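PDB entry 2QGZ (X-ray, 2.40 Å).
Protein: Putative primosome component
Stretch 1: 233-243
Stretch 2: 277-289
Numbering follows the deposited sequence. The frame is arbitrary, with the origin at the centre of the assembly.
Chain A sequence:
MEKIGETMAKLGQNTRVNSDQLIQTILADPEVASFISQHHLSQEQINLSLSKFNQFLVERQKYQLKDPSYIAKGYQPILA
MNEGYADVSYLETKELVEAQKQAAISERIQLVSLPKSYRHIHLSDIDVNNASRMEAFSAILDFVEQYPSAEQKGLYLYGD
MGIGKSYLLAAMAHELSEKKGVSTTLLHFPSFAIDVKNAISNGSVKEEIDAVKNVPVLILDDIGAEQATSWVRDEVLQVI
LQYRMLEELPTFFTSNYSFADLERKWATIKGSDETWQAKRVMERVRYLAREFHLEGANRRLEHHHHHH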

# COMPACT_ATOMS: atom_id res chain seq x y z
N ARG A 233 9.31 4.98 -14.12
CA ARG A 233 9.91 6.31 -14.23
C ARG A 233 9.41 7.30 -13.18
O ARG A 233 8.95 6.92 -12.09
CB ARG A 233 9.67 6.87 -15.64
N ASP A 234 9.52 8.58 -13.52
CA ASP A 234 9.08 9.67 -12.66
C ASP A 234 7.92 10.32 -13.42
O ASP A 234 7.60 11.49 -13.22
CB ASP A 234 10.21 10.69 -12.45
N GLU A 235 7.30 9.53 -14.29
CA GLU A 235 6.19 10.00 -15.10
C GLU A 235 4.87 9.34 -14.74
O GLU A 235 3.81 9.92 -14.96
CB GLU A 235 6.50 9.78 -16.58
N VAL A 236 4.91 8.13 -14.21
CA VAL A 236 3.68 7.44 -13.84
C VAL A 236 3.46 7.50 -12.33
O VAL A 236 2.42 7.97 -11.86
CB VAL A 236 3.70 5.97 -14.28
CG1 VAL A 236 2.36 5.32 -13.99
CG2 VAL A 236 4.04 5.87 -15.76
N LEU A 237 4.44 7.03 -11.58
CA LEU A 237 4.35 7.03 -10.12
C LEU A 237 4.24 8.47 -9.62
O LEU A 237 3.40 8.79 -8.78
CB LEU A 237 5.59 6.37 -9.52
CG LEU A 237 5.55 5.77 -8.10
CD1 LEU A 237 6.58 6.48 -7.25
CD2 LEU A 237 4.17 5.88 -7.50
N GLN A 238 5.08 9.34 -10.17
CA GLN A 238 5.11 10.74 -9.78
C GLN A 238 3.75 11.41 -9.98
O GLN A 238 3.28 12.14 -9.12
CB GLN A 238 6.18 11.47 -10.59
CG GLN A 238 6.70 12.76 -9.96
CD GLN A 238 5.73 13.91 -10.08
OE1 GLN A 238 5.60 14.73 -9.17
NE2 GLN A 238 5.04 13.99 -11.21
N VAL A 239 3.10 11.13 -11.10
CA VAL A 239 1.80 11.74 -11.38
C VAL A 239 0.70 11.14 -10.51
O VAL A 239 -0.16 11.87 -10.01
CB VAL A 239 1.41 11.59 -12.86
CG1 VAL A 239 0.14 12.40 -13.17
CG2 VAL A 239 2.55 12.09 -13.73
N ILE A 240 0.72 9.83 -10.32
CA ILE A 240 -0.28 9.18 -9.49
C ILE A 240 -0.17 9.73 -8.08
O ILE A 240 -1.17 10.09 -7.47
CB ILE A 240 -0.08 7.64 -9.46
CG1 ILE A 240 -0.56 7.01 -10.77
CG2 ILE A 240 -0.84 7.02 -8.27
CD1 ILE A 240 -0.29 5.52 -10.86
N LEU A 241 1.05 9.80 -7.55
CA LEU A 241 1.23 10.31 -6.21
C LEU A 241 0.80 11.77 -6.13
O LEU A 241 0.07 12.17 -5.21
CB LEU A 241 2.69 10.13 -5.77
CG LEU A 241 3.03 8.93 -4.86
CD1 LEU A 241 2.09 7.76 -5.09
CD2 LEU A 241 4.49 8.53 -5.09
N GLN A 242 1.22 12.57 -7.11
CA GLN A 242 0.86 13.99 -7.15
C GLN A 242 -0.65 14.16 -7.08
O GLN A 242 -1.17 14.94 -6.30
CB GLN A 242 1.38 14.60 -8.45
CG GLN A 242 1.00 16.04 -8.64
CD GLN A 242 1.59 16.61 -9.91
OE1 GLN A 242 1.88 17.80 -9.99
NE2 GLN A 242 1.76 15.76 -10.91
N TYR A 243 -1.36 13.40 -7.91
CA TYR A 243 -2.81 13.46 -7.93
C TYR A 243 -3.44 13.04 -6.61
O TYR A 243 -4.44 13.62 -6.18
CB TYR A 243 -3.34 12.60 -9.07
CG TYR A 243 -4.83 12.40 -9.05
CD1 TYR A 243 -5.39 11.32 -8.37
CD2 TYR A 243 -5.68 13.28 -9.71
CE1 TYR A 243 -6.77 11.11 -8.36
CE2 TYR A 243 -7.06 13.09 -9.72
CZ TYR A 243 -7.60 12.01 -9.04
OH TYR A 243 -8.97 11.82 -9.02
N GLN A 277 18.03 12.00 -10.87
CA GLN A 277 16.63 11.63 -10.65
C GLN A 277 15.75 12.86 -10.44
O GLN A 277 16.22 14.00 -10.50
CB GLN A 277 16.53 10.70 -9.44
N ALA A 278 14.46 12.62 -10.20
CA ALA A 278 13.51 13.70 -9.96
C ALA A 278 13.66 14.18 -8.52
O ALA A 278 13.73 15.39 -8.27
CB ALA A 278 12.09 13.21 -10.21
N LYS A 279 13.71 13.22 -7.59
CA LYS A 279 13.86 13.48 -6.15
C LYS A 279 12.62 14.06 -5.49
O LYS A 279 12.52 14.08 -4.26
CB LYS A 279 15.05 14.41 -5.90
N ARG A 280 11.66 14.53 -6.28
CA ARG A 280 10.45 15.07 -5.69
C ARG A 280 9.41 13.96 -5.54
O ARG A 280 8.41 14.11 -4.84
CB ARG A 280 9.88 16.23 -6.53
CG ARG A 280 9.39 15.87 -7.93
CD ARG A 280 8.50 17.00 -8.45
NE ARG A 280 8.02 16.77 -9.80
CZ ARG A 280 7.02 17.45 -10.36
NH1 ARG A 280 6.40 18.41 -9.68
NH2 ARG A 280 6.64 17.17 -11.60
N VAL A 281 9.66 12.83 -6.19
CA VAL A 281 8.76 11.68 -6.09
C VAL A 281 8.91 11.13 -4.68
O VAL A 281 7.96 10.64 -4.09
CB VAL A 281 9.14 10.57 -7.10
CG1 VAL A 281 10.56 10.11 -6.85
CG2 VAL A 281 8.18 9.41 -6.96
N MET A 282 10.12 11.25 -4.14
CA MET A 282 10.43 10.78 -2.80
C MET A 282 9.81 11.71 -1.75
O MET A 282 9.48 11.27 -0.65
CB MET A 282 11.95 10.69 -2.62
CG MET A 282 12.41 9.74 -1.53
SD MET A 282 11.82 8.05 -1.77
CE MET A 282 10.76 7.88 -0.33
N GLU A 283 9.66 12.98 -2.09
CA GLU A 283 9.07 13.95 -1.16
C GLU A 283 7.56 13.71 -1.07
O GLU A 283 6.93 14.04 -0.07
CB GLU A 283 9.35 15.38 -1.62
N ARG A 284 6.98 13.13 -2.12
CA ARG A 284 5.56 12.85 -2.13
C ARG A 284 5.28 11.61 -1.27
O ARG A 284 4.25 11.53 -0.60
CB ARG A 284 5.06 12.62 -3.56
CG ARG A 284 5.14 13.86 -4.45
CD ARG A 284 4.31 13.66 -5.70
NE ARG A 284 4.48 14.74 -6.67
CZ ARG A 284 3.99 15.98 -6.54
NH1 ARG A 284 3.29 16.32 -5.47
NH2 ARG A 284 4.20 16.86 -7.50
N VAL A 285 6.20 10.65 -1.30
CA VAL A 285 6.06 9.45 -0.50
C VAL A 285 6.08 9.86 0.98
O VAL A 285 5.21 9.44 1.75
CB VAL A 285 7.20 8.44 -0.76
CG1 VAL A 285 7.01 7.22 0.11
CG2 VAL A 285 7.21 8.04 -2.21
N ARG A 286 7.06 10.67 1.36
CA ARG A 286 7.19 11.12 2.74
C ARG A 286 6.00 11.95 3.17
O ARG A 286 5.68 12.04 4.35
CB ARG A 286 8.45 11.95 2.95
CG ARG A 286 9.77 11.21 2.77
CD ARG A 286 10.92 12.09 3.23
NE ARG A 286 12.22 11.42 3.13
CZ ARG A 286 12.92 11.30 2.00
NH1 ARG A 286 12.47 11.83 0.87
NH2 ARG A 286 14.08 10.65 2.01
N TYR A 287 5.35 12.60 2.22
CA TYR A 287 4.20 13.42 2.57
C TYR A 287 2.94 12.57 2.76
O TYR A 287 2.13 12.84 3.65
CB TYR A 287 4.00 14.50 1.50
CG TYR A 287 2.74 15.32 1.68
CD1 TYR A 287 1.53 14.88 1.16
CD2 TYR A 287 2.76 16.50 2.40
CE1 TYR A 287 0.35 15.60 1.37
CE2 TYR A 287 1.59 17.23 2.62
CZ TYR A 287 0.39 16.77 2.10
OH TYR A 287 -0.78 17.46 2.35
N LEU A 288 2.80 11.53 1.94
CA LEU A 288 1.63 10.65 2.00
C LEU A 288 1.65 9.57 3.08
O LEU A 288 0.59 9.15 3.55
CB LEU A 288 1.42 9.97 0.65
CG LEU A 288 1.03 10.87 -0.52
CD1 LEU A 288 1.37 10.20 -1.83
CD2 LEU A 288 -0.45 11.17 -0.42
N ALA A 289 2.84 9.14 3.50
CA ALA A 289 2.89 8.07 4.50
C ALA A 289 3.96 8.18 5.57
O ALA A 289 5.02 8.75 5.36
CB ALA A 289 3.02 6.73 3.78

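Two helices, 237-243 and one covering 281-288, run in roughly the same direction at 36°, with their axes 9.6 Å apart at closest approach. Together the stretches bury 502 Å².

Contact begins before the first helix. Asp234 points toward stretch 2, and its CB lies 3.9 Å from CB of Ala278. The Asp234 carboxylate is not modelled, so only this small contact can be described.

Leu237 points sideways, but its end reaches across. CD1 packs 3.4 Å from CG2 of Val281, a tight apolar contact.

Gln238 provides the polar link. Its side chain bends so that OE1 accepts two hydrogen bonds from Arg284: 2.7 Å from NE and 3.0 Å from NH2. The amide oxygen lies near the guanidinium plane, where the N-H groups point. It also sits over one face of the Arg280 guanidinium, where the angle is too poor for a hydrogen bond.

Leu241 points toward stretch 2 as a knob among Val281, Arg284, Val285 and Leu288. Its CD2 lies 4.0 Å from CG2 of Val285, and its CG 3.7 Å from CD1 of Leu288. Its CB meets CD of Arg284 at 3.9 Å, so the aliphatic part of the arginine helps line the hole.

Gln242, more exposed, lays CG over a face of the Arg284 guanidinium, 3.5 Å from NH2.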